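Local coordinates for probable arylamine n-acetyl transferase (Mycobacterium abscessus, PDB 4GUZ), which probably transfers an acetyl group from acetyl-CoA to arylamine substrates, as other members of the arylamine N-acetyltransferase family do, at residues A[40-45]-A[130-135]; A[227-232]-A[238-243]; A[248-251]-A[255-258]. All blocks are in the same frame, centred on the assembly; numbering follows the deposited sequence.

Contact 1 of 3, residues A[40-45]-A[130-135]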
loop_
_atom_site.group_PDB
_atom_site.type_symbol
_atom_site.label_atom_id
_atom_site.label_comp_id
_atom_site.label_asym_id
_atom_site.label_seq_id
_atom_site.Cartn_x
_atom_site.Cartn_y
_atom_site.Cartn_z
ATOM N N ARG A 40 -7.532 3.076 -8.938
ATOM C CA ARG A 40 -6.606 2.889 -10.053
ATOM C C ARG A 40 -5.573 4.021 -10.115
ATOM O O ARG A 40 -4.384 3.744 -10.213
ATOM C CB ARG A 40 -7.353 2.752 -11.395
ATOM C CG ARG A 40 -6.460 2.196 -12.501
ATOM C CD ARG A 40 -7.201 2.017 -13.805
ATOM N NE ARG A 40 -6.300 1.786 -14.943
ATOM C CZ ARG A 40 -6.093 0.608 -15.522
ATOM N NH1 ARG A 40 -6.693 -0.483 -15.058
ATOM N NH2 ARG A 40 -5.292 0.512 -16.575
ATOM N N GLY A 41 -6.033 5.267 -10.027
ATOM C CA GLY A 41 -5.158 6.437 -10.065
ATOM C C GLY A 41 -4.196 6.493 -8.890
ATOM O O GLY A 41 -3.025 6.837 -9.068
ATOM N N HIS A 42 -4.683 6.170 -7.686
ATOM C CA HIS A 42 -3.869 6.201 -6.456
ATOM C C HIS A 42 -2.739 5.173 -6.559
ATOM O O HIS A 42 -1.559 5.526 -6.394
ATOM C CB HIS A 42 -4.729 5.964 -5.181
ATOM C CG HIS A 42 -3.933 5.892 -3.906
ATOM N ND1 HIS A 42 -3.971 6.908 -2.975
ATOM C CD2 HIS A 42 -3.058 4.942 -3.484
ATOM C CE1 HIS A 42 -3.116 6.557 -2.027
ATOM N NE2 HIS A 42 -2.543 5.381 -2.294
ATOM N N VAL A 43 -3.104 3.923 -6.868
ATOM C CA VAL A 43 -2.157 2.806 -6.947
ATOM C C VAL A 43 -1.094 3.087 -8.031
ATOM O O VAL A 43 0.087 2.916 -7.764
ATOM C CB VAL A 43 -2.884 1.451 -7.150
ATOM C CG1 VAL A 43 -1.892 0.323 -7.387
ATOM C CG2 VAL A 43 -3.767 1.131 -5.952
ATOM N N LEU A 44 -1.501 3.627 -9.181
ATOM C CA LEU A 44 -0.564 3.910 -10.264
ATOM C C LEU A 44 0.376 5.113 -10.014
ATOM O O LEU A 44 1.523 5.069 -10.456
ATOM C CB LEU A 44 -1.326 4.143 -11.578
ATOM C CG LEU A 44 -1.874 2.890 -12.262
ATOM C CD1 LEU A 44 -2.752 3.257 -13.453
ATOM C CD2 LEU A 44 -0.747 1.929 -12.670
ATOM N N ASN A 45 -0.080 6.154 -9.299
ATOM C CA ASN A 45 0.720 7.378 -9.165
ATOM C C ASN A 45 1.346 7.634 -7.777
ATOM O O ASN A 45 2.436 8.208 -7.712
ATOM C CB ASN A 45 -0.141 8.571 -9.549
ATOM C CG ASN A 45 -0.584 8.512 -10.993
ATOM O OD1 ASN A 45 0.198 8.753 -11.911
ATOM N ND2 ASN A 45 -1.840 8.175 -11.226
ATOM N N CYS A 130 -10.567 -2.019 -0.454
ATOM C CA CYS A 130 -9.661 -1.098 -1.138
ATOM C C CYS A 130 -8.265 -1.264 -0.538
ATOM O O CYS A 130 -7.899 -0.593 0.440
ATOM C CB CYS A 130 -10.154 0.344 -1.058
ATOM S SG CYS A 130 -11.741 0.627 -1.892
ATOM N N ASP A 131 -7.485 -2.182 -1.126
ATOM C CA ASP A 131 -6.105 -2.461 -0.686
ATOM C C ASP A 131 -5.195 -1.569 -1.511
ATOM O O ASP A 131 -4.633 -1.988 -2.526
ATOM C CB ASP A 131 -5.797 -3.939 -0.863
ATOM C CG ASP A 131 -4.512 -4.396 -0.191
ATOM O OD1 ASP A 131 -3.840 -3.552 0.444
ATOM O OD2 ASP A 131 -4.184 -5.587 -0.306
ATOM N N VAL A 132 -5.108 -0.304 -1.117
ATOM C CA VAL A 132 -4.427 0.730 -1.914
ATOM C C VAL A 132 -2.933 0.931 -1.593
ATOM O O VAL A 132 -2.237 1.564 -2.390
ATOM C CB VAL A 132 -5.158 2.101 -1.830
ATOM C CG1 VAL A 132 -6.611 1.995 -2.320
ATOM C CG2 VAL A 132 -5.077 2.711 -0.423
ATOM N N GLY A 133 -2.480 0.456 -0.442
ATOM C CA GLY A 133 -1.111 0.696 0.007
ATOM C C GLY A 133 -0.217 -0.501 0.202
ATOM O O GLY A 133 0.687 -0.435 1.023
ATOM N N PHE A 134 -0.379 -1.559 -0.610
ATOM C CA PHE A 134 0.450 -2.756 -0.490
ATOM C C PHE A 134 1.737 -2.661 -1.348
ATOM O O PHE A 134 2.681 -3.403 -1.093
ATOM C CB PHE A 134 -0.379 -4.006 -0.858
ATOM C CG PHE A 134 0.316 -5.340 -0.649
ATOM C CD1 PHE A 134 0.383 -5.917 0.613
ATOM C CD2 PHE A 134 0.895 -6.018 -1.721
ATOM C CE1 PHE A 134 1.025 -7.148 0.803
ATOM C CE2 PHE A 134 1.544 -7.247 -1.527
ATOM C CZ PHE A 134 1.604 -7.802 -0.268
ATOM N N GLY A 135 1.797 -1.735 -2.296
ATOM C CA GLY A 135 2.956 -1.612 -3.184
ATOM C C GLY A 135 2.568 -2.281 -4.487
ATOM O O GLY A 135 2.188 -1.591 -5.430
#
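H42 and V43, on the last turns of helix 32-45, face V132 in the loop that follows strand 126-130, and the backbones come closest at V43 and V132, whose CA atoms lie 5.9 Å apart. The imidazole of H42 carries one half of the contact. Its CG stands anti to the backbone N (chi1 176°), which carries the ring from the helix to V132. There CD2 lies 3.6 Å from V132 O, and the CG2 branch of V132 sits over one face of the ring, 4.1 Å from NE2. The two side chains cross at about a right angle. V43 supplies the other half through CG2, the branch beside its backbone N, which lies 3.9 Å from V132 O and 4.5 Å from V132 CB. V132 O is thus met by H42 CD2 and by the CG2 methyl of V43, and the joint between the segments is one of van der Waals packing. The polar atoms of the ring are satisfied by other partners, NE2 by H82 and ND1 by Y18, and these bonds fix its rotation. D131 takes no part in this packing; its carboxylate bonds H116 through OD1 and H189 through OD2, and with C79 and H116 it has the geometry of the Cys-His-Asp triad known from arylamine N-acetyltransferases. The contact therefore packs the loop beside this probable active site against the helix. Around it, helix 79-92 contributes F86, which touches both H42 and V132, Q39 of helix 32-45 adds to the cover of V132, and the loop leaves strand 126-130 at C130, whose backbone pairs with L119 of strand 116-123.

Contact 2 of 3, residues A[227-232]-A[238-243]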
loop_
_atom_site.group_PDB
_atom_site.type_symbol
_atom_site.label_atom_id
_atom_site.label_comp_id
_atom_site.label_asym_id
_atom_site.label_seq_id
_atom_site.Cartn_x
_atom_site.Cartn_y
_atom_site.Cartn_z
ATOM N N PRO A 227 -0.415 -2.016 -15.108
ATOM C CA PRO A 227 -1.312 -3.102 -15.550
ATOM C C PRO A 227 -0.577 -4.361 -16.062
ATOM O O PRO A 227 -1.097 -5.471 -15.902
ATOM C CB PRO A 227 -2.119 -2.441 -16.675
ATOM C CG PRO A 227 -2.112 -0.982 -16.334
ATOM C CD PRO A 227 -0.697 -0.763 -15.842
ATOM N N ASP A 228 0.620 -4.210 -16.653
ATOM C CA ASP A 228 1.312 -5.365 -17.218
ATOM C C ASP A 228 2.794 -5.420 -16.808
ATOM O O ASP A 228 3.625 -6.019 -17.512
ATOM C CB ASP A 228 1.152 -5.360 -18.764
ATOM C CG ASP A 228 1.536 -6.655 -19.471
ATOM O OD1 ASP A 228 1.171 -7.737 -18.970
ATOM O OD2 ASP A 228 2.226 -6.579 -20.518
ATOM N N HIS A 229 3.107 -4.889 -15.604
ATOM C CA HIS A 229 4.486 -4.876 -15.122
ATOM C C HIS A 229 4.580 -4.444 -13.681
ATOM O O HIS A 229 3.698 -3.748 -13.200
ATOM C CB HIS A 229 5.326 -3.897 -15.967
ATOM C CG HIS A 229 6.746 -4.325 -16.138
ATOM N ND1 HIS A 229 7.088 -5.381 -16.967
ATOM C CD2 HIS A 229 7.872 -3.821 -15.582
ATOM C CE1 HIS A 229 8.404 -5.490 -16.885
ATOM N NE2 HIS A 229 8.919 -4.571 -16.062
ATOM N N ALA A 230 5.702 -4.792 -13.022
ATOM C CA ALA A 230 6.012 -4.347 -11.662
ATOM C C ALA A 230 7.504 -4.338 -11.418
ATOM O O ALA A 230 8.251 -5.061 -12.075
ATOM C CB ALA A 230 5.335 -5.241 -10.633
ATOM N N TYR A 231 7.938 -3.489 -10.488
ATOM C CA TYR A 231 9.305 -3.409 -9.977
ATOM C C TYR A 231 9.281 -3.394 -8.481
ATOM O O TYR A 231 8.447 -2.706 -7.874
ATOM C CB TYR A 231 10.046 -2.137 -10.417
ATOM C CG TYR A 231 10.345 -2.023 -11.884
ATOM C CD1 TYR A 231 11.491 -2.596 -12.427
ATOM C CD2 TYR A 231 9.547 -1.245 -12.714
ATOM C CE1 TYR A 231 11.800 -2.453 -13.779
ATOM C CE2 TYR A 231 9.847 -1.091 -14.065
ATOM C CZ TYR A 231 10.973 -1.695 -14.595
ATOM O OH TYR A 231 11.254 -1.522 -15.931
ATOM N N ILE A 232 10.229 -4.088 -7.893
ATOM C CA ILE A 232 10.436 -4.133 -6.456
ATOM C C ILE A 232 11.928 -4.036 -6.206
ATOM O O ILE A 232 12.667 -4.891 -6.685
ATOM C CB ILE A 232 9.859 -5.403 -5.749
ATOM C CG1 ILE A 232 8.323 -5.566 -5.903
ATOM C CG2 ILE A 232 10.261 -5.402 -4.253
ATOM C CD1 ILE A 232 7.707 -6.960 -5.337
ATOM N N LEU A 238 17.258 -5.492 -7.428
ATOM C CA LEU A 238 16.141 -4.988 -8.226
ATOM C C LEU A 238 15.429 -6.135 -8.868
ATOM O O LEU A 238 16.032 -6.839 -9.666
ATOM C CB LEU A 238 16.617 -3.986 -9.293
ATOM C CG LEU A 238 15.509 -3.352 -10.174
ATOM C CD1 LEU A 238 14.517 -2.514 -9.344
ATOM C CD2 LEU A 238 16.129 -2.499 -11.282
ATOM N N HIS A 239 14.144 -6.303 -8.552
ATOM C CA HIS A 239 13.274 -7.330 -9.124
ATOM C C HIS A 239 12.430 -6.705 -10.238
ATOM O O HIS A 239 11.787 -5.674 -10.018
ATOM C CB HIS A 239 12.352 -7.960 -8.053
ATOM C CG HIS A 239 13.053 -8.729 -6.978
ATOM N ND1 HIS A 239 12.672 -10.018 -6.658
ATOM C CD2 HIS A 239 14.066 -8.358 -6.160
ATOM C CE1 HIS A 239 13.475 -10.400 -5.677
ATOM N NE2 HIS A 239 14.319 -9.429 -5.333
ATOM N N GLU A 240 12.472 -7.283 -11.442
ATOM C CA GLU A 240 11.624 -6.778 -12.537
ATOM C C GLU A 240 10.636 -7.876 -12.863
ATOM O O GLU A 240 11.056 -8.960 -13.246
ATOM C CB GLU A 240 12.478 -6.356 -13.743
ATOM C CG GLU A 240 11.611 -5.951 -14.916
ATOM C CD GLU A 240 12.262 -5.167 -16.032
ATOM O OE1 GLU A 240 13.496 -4.952 -15.996
ATOM O OE2 GLU A 240 11.510 -4.740 -16.937
ATOM N N ILE A 241 9.323 -7.616 -12.677
ATOM C CA ILE A 241 8.298 -8.652 -12.796
ATOM C C ILE A 241 7.412 -8.456 -14.027
ATOM O O ILE A 241 6.829 -7.391 -14.223
ATOM C CB ILE A 241 7.417 -8.663 -11.509
ATOM C CG1 ILE A 241 8.281 -8.715 -10.208
ATOM C CG2 ILE A 241 6.368 -9.796 -11.542
ATOM C CD1 ILE A 241 7.569 -8.116 -8.976
ATOM N N GLN A 242 7.257 -9.535 -14.789
ATOM C CA GLN A 242 6.379 -9.606 -15.951
ATOM C C GLN A 242 5.235 -10.539 -15.576
ATOM O O GLN A 242 5.407 -11.768 -15.532
ATOM C CB GLN A 242 7.125 -10.066 -17.229
ATOM C CG GLN A 242 6.188 -10.208 -18.450
ATOM C CD GLN A 242 5.372 -8.948 -18.731
ATOM O OE1 GLN A 242 5.913 -7.846 -18.876
ATOM N NE2 GLN A 242 4.045 -9.088 -18.796
ATOM N N PRO A 243 4.089 -9.964 -15.181
ATOM C CA PRO A 243 2.944 -10.806 -14.784
ATOM C C PRO A 243 2.587 -11.823 -15.861
ATOM O O PRO A 243 2.594 -11.479 -17.048
ATOM C CB PRO A 243 1.805 -9.794 -14.579
ATOM C CG PRO A 243 2.243 -8.575 -15.318
ATOM C CD PRO A 243 3.731 -8.533 -15.184
#
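A230, Y231 and I232 pair with I241, E240 and H239 across an antiparallel hairpin, the strand segments running at 166° to each other. Backbone bonds tie the hydrogen-bonded pairs A230-I241 and I232-H239, while Y231-E240 is the non-hydrogen-bonded pair between them. On the face holding A230, I232 and I241, the end of I241 is the bump: its CD1 fits between A230 CB, at 4.0 Å, and I232 CD1, at 3.8 Å. W155 covers A230 and I241 from strand 155-162. On the other face the Y231 ring and the extended E240 chain lie side by side and point the same way, with CE1 of Y231 3.7 Å from E240 CG. H229, two residues before Y231, brings its ring to E240, ring and carboxylate planes nearly perpendicular (83°). Its NE2 gives a 2.7 Å hydrogen bond to E240 OE2, bent and on the anti side of the carboxylate, while I241 O lies over one face of the ring. At the open end Q242 folds back through its bend at chi2 (54°), which brings NE2 to within 3.2 Å of D228 OD1, from above the carboxylate plane; H229 ND1 gives Q242 OE1 a weak hydrogen bond. P243 fills the hollow beside the D228 backbone, its CD 3.4 Å from D228 O. D228 OD1 also accepts from S154 OG, which links this end to the loop before strand 155-162. A230, I232 and I241 thus form an apolar patch beside H239, which bonds R247, whereas Y231, E240 and the H229 ring mix aromatic and charged groups; there the E240 carboxylate would probably favour a protonated H229 imidazole.

Contact 3 of 3, residues A[248-251]-A[255-258]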
loop_
_atom_site.group_PDB
_atom_site.type_symbol
_atom_site.label_atom_id
_atom_site.label_comp_id
_atom_site.label_asym_id
_atom_site.label_seq_id
_atom_site.Cartn_x
_atom_site.Cartn_y
_atom_site.Cartn_z
ATOM N N LYS A 248 12.975 -11.382 -13.044
ATOM C CA LYS A 248 14.419 -11.420 -13.111
ATOM C C LYS A 248 14.910 -10.486 -12.013
ATOM O O LYS A 248 14.189 -9.560 -11.627
ATOM C CB LYS A 248 14.942 -11.030 -14.513
ATOM C CG LYS A 248 14.680 -9.576 -14.925
ATOM C CD LYS A 248 15.469 -9.230 -16.178
ATOM C CE LYS A 248 15.291 -7.796 -16.585
ATOM N NZ LYS A 248 16.045 -7.494 -17.831
ATOM N N THR A 249 16.111 -10.729 -11.513
ATOM C CA THR A 249 16.711 -9.967 -10.415
ATOM C C THR A 249 18.149 -9.602 -10.719
ATOM O O THR A 249 18.862 -10.390 -11.344
ATOM C CB THR A 249 16.650 -10.801 -9.099
ATOM O OG1 THR A 249 17.323 -12.056 -9.295
ATOM C CG2 THR A 249 15.223 -11.087 -8.651
ATOM N N ARG A 250 18.572 -8.412 -10.278
ATOM C CA ARG A 250 19.942 -7.936 -10.437
ATOM C C ARG A 250 20.356 -7.095 -9.220
ATOM O O ARG A 250 19.538 -6.322 -8.695
ATOM C CB ARG A 250 20.146 -7.170 -11.755
ATOM C CG ARG A 250 19.315 -5.903 -11.928
ATOM C CD ARG A 250 19.619 -5.197 -13.243
ATOM N NE ARG A 250 20.882 -4.457 -13.181
ATOM C CZ ARG A 250 20.986 -3.134 -13.240
ATOM N NH1 ARG A 250 19.900 -2.380 -13.368
ATOM N NH2 ARG A 250 22.176 -2.552 -13.165
ATOM N N GLN A 251 21.614 -7.289 -8.749
ATOM C CA GLN A 251 22.155 -6.534 -7.631
ATOM C C GLN A 251 22.658 -5.178 -8.119
ATOM O O GLN A 251 23.349 -5.099 -9.140
ATOM C CB GLN A 251 23.283 -7.311 -6.917
ATOM C CG GLN A 251 23.866 -6.576 -5.694
ATOM C CD GLN A 251 23.223 -6.918 -4.362
ATOM O OE1 GLN A 251 22.003 -7.154 -4.229
ATOM N NE2 GLN A 251 24.039 -6.901 -3.321
ATOM N N ALA A 255 25.523 3.410 -5.608
ATOM C CA ALA A 255 25.272 4.475 -6.582
ATOM C C ALA A 255 24.143 4.105 -7.562
ATOM O O ALA A 255 23.321 4.970 -7.889
ATOM C CB ALA A 255 26.543 4.793 -7.352
ATOM N N GLU A 256 24.089 2.831 -8.026
ATOM C CA GLU A 256 23.039 2.392 -8.956
ATOM C C GLU A 256 21.659 2.453 -8.289
ATOM O O GLU A 256 20.682 2.766 -8.965
ATOM C CB GLU A 256 23.313 0.985 -9.484
ATOM C CG GLU A 256 24.373 0.940 -10.575
ATOM C CD GLU A 256 24.955 -0.433 -10.860
ATOM O OE1 GLU A 256 24.933 -1.297 -9.953
ATOM O OE2 GLU A 256 25.474 -0.633 -11.980
ATOM N N VAL A 257 21.591 2.202 -6.959
ATOM C CA VAL A 257 20.339 2.289 -6.183
ATOM C C VAL A 257 19.787 3.712 -6.284
ATOM O O VAL A 257 18.618 3.872 -6.642
ATOM C CB VAL A 257 20.511 1.849 -4.705
ATOM C CG1 VAL A 257 19.251 2.172 -3.877
ATOM C CG2 VAL A 257 20.832 0.363 -4.623
ATOM N N LEU A 258 20.624 4.742 -6.002
ATOM C CA LEU A 258 20.161 6.135 -6.119
ATOM C C LEU A 258 19.710 6.448 -7.542
ATOM O O LEU A 258 18.712 7.146 -7.725
ATOM C CB LEU A 258 21.242 7.149 -5.700
ATOM C CG LEU A 258 21.831 7.075 -4.288
ATOM C CD1 LEU A 258 22.841 8.200 -4.108
ATOM C CD2 LEU A 258 20.756 7.241 -3.221
#
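R250, near the end of strand 246-251, and E256, in the first turn of helix 254-263, meet at about a right angle, with guanidinium and carboxylate planes 74° apart. The carboxylate oxygen OE2 lies at the guanidinium edge, near its plane, 4.0 Å from R250 NH2. This is a long salt bridge, and the attraction is probably weak and partly screened by solvent, since R250 is exposed. The R250 chain turns at chi3 (-77°), and this bend swings the guanidinium from the strand across to the helix. E256 sets its CB on the strand side of the helix, and its chain is extended beyond CG. Its two oxygens divide the work: OE2 faces the arginine, whereas OE1 takes the backbone N-H of T253, just before the helix, a bond that probably limits the rotation of the carboxylate. Q251 adds little, its carbonyl O lying 4.2 Å from E256 OE1. Behind E256, V257 and L258 turn to helix 271-282, packing on leucines of that helix. The arrangement is a tight strand-to-helix connection at the surface: an outermost strand of an antiparallel sheet leads through a short turn into a helix, and the E256-T253 bond is consistent with one half of a capping box, whose reciprocal bond is not established.

How the contacts relate
Contact 1 is buried near the centre of the chain, contact 2 is partly buried, and contact 3 lies on the surface, about 22 Å from the chain centre. Contacts 2 and 3 share a sheet: strands 237-242 and 246-251 are neighbours in it, joined by probable backbone hydrogen bonds from L238 N to R250 O (2.7 Å) and from E240 N to K248 O (2.9 Å). Contact 1 meets contact 2 through packing of R40 and L44 on P227, but stays about 15 Å, nearest atoms, from contact 3. Chemistry follows place: van der Waals packing beside the probable active site, backbone pairing with mixed faces in the hairpin, and one long ion pair at the surface.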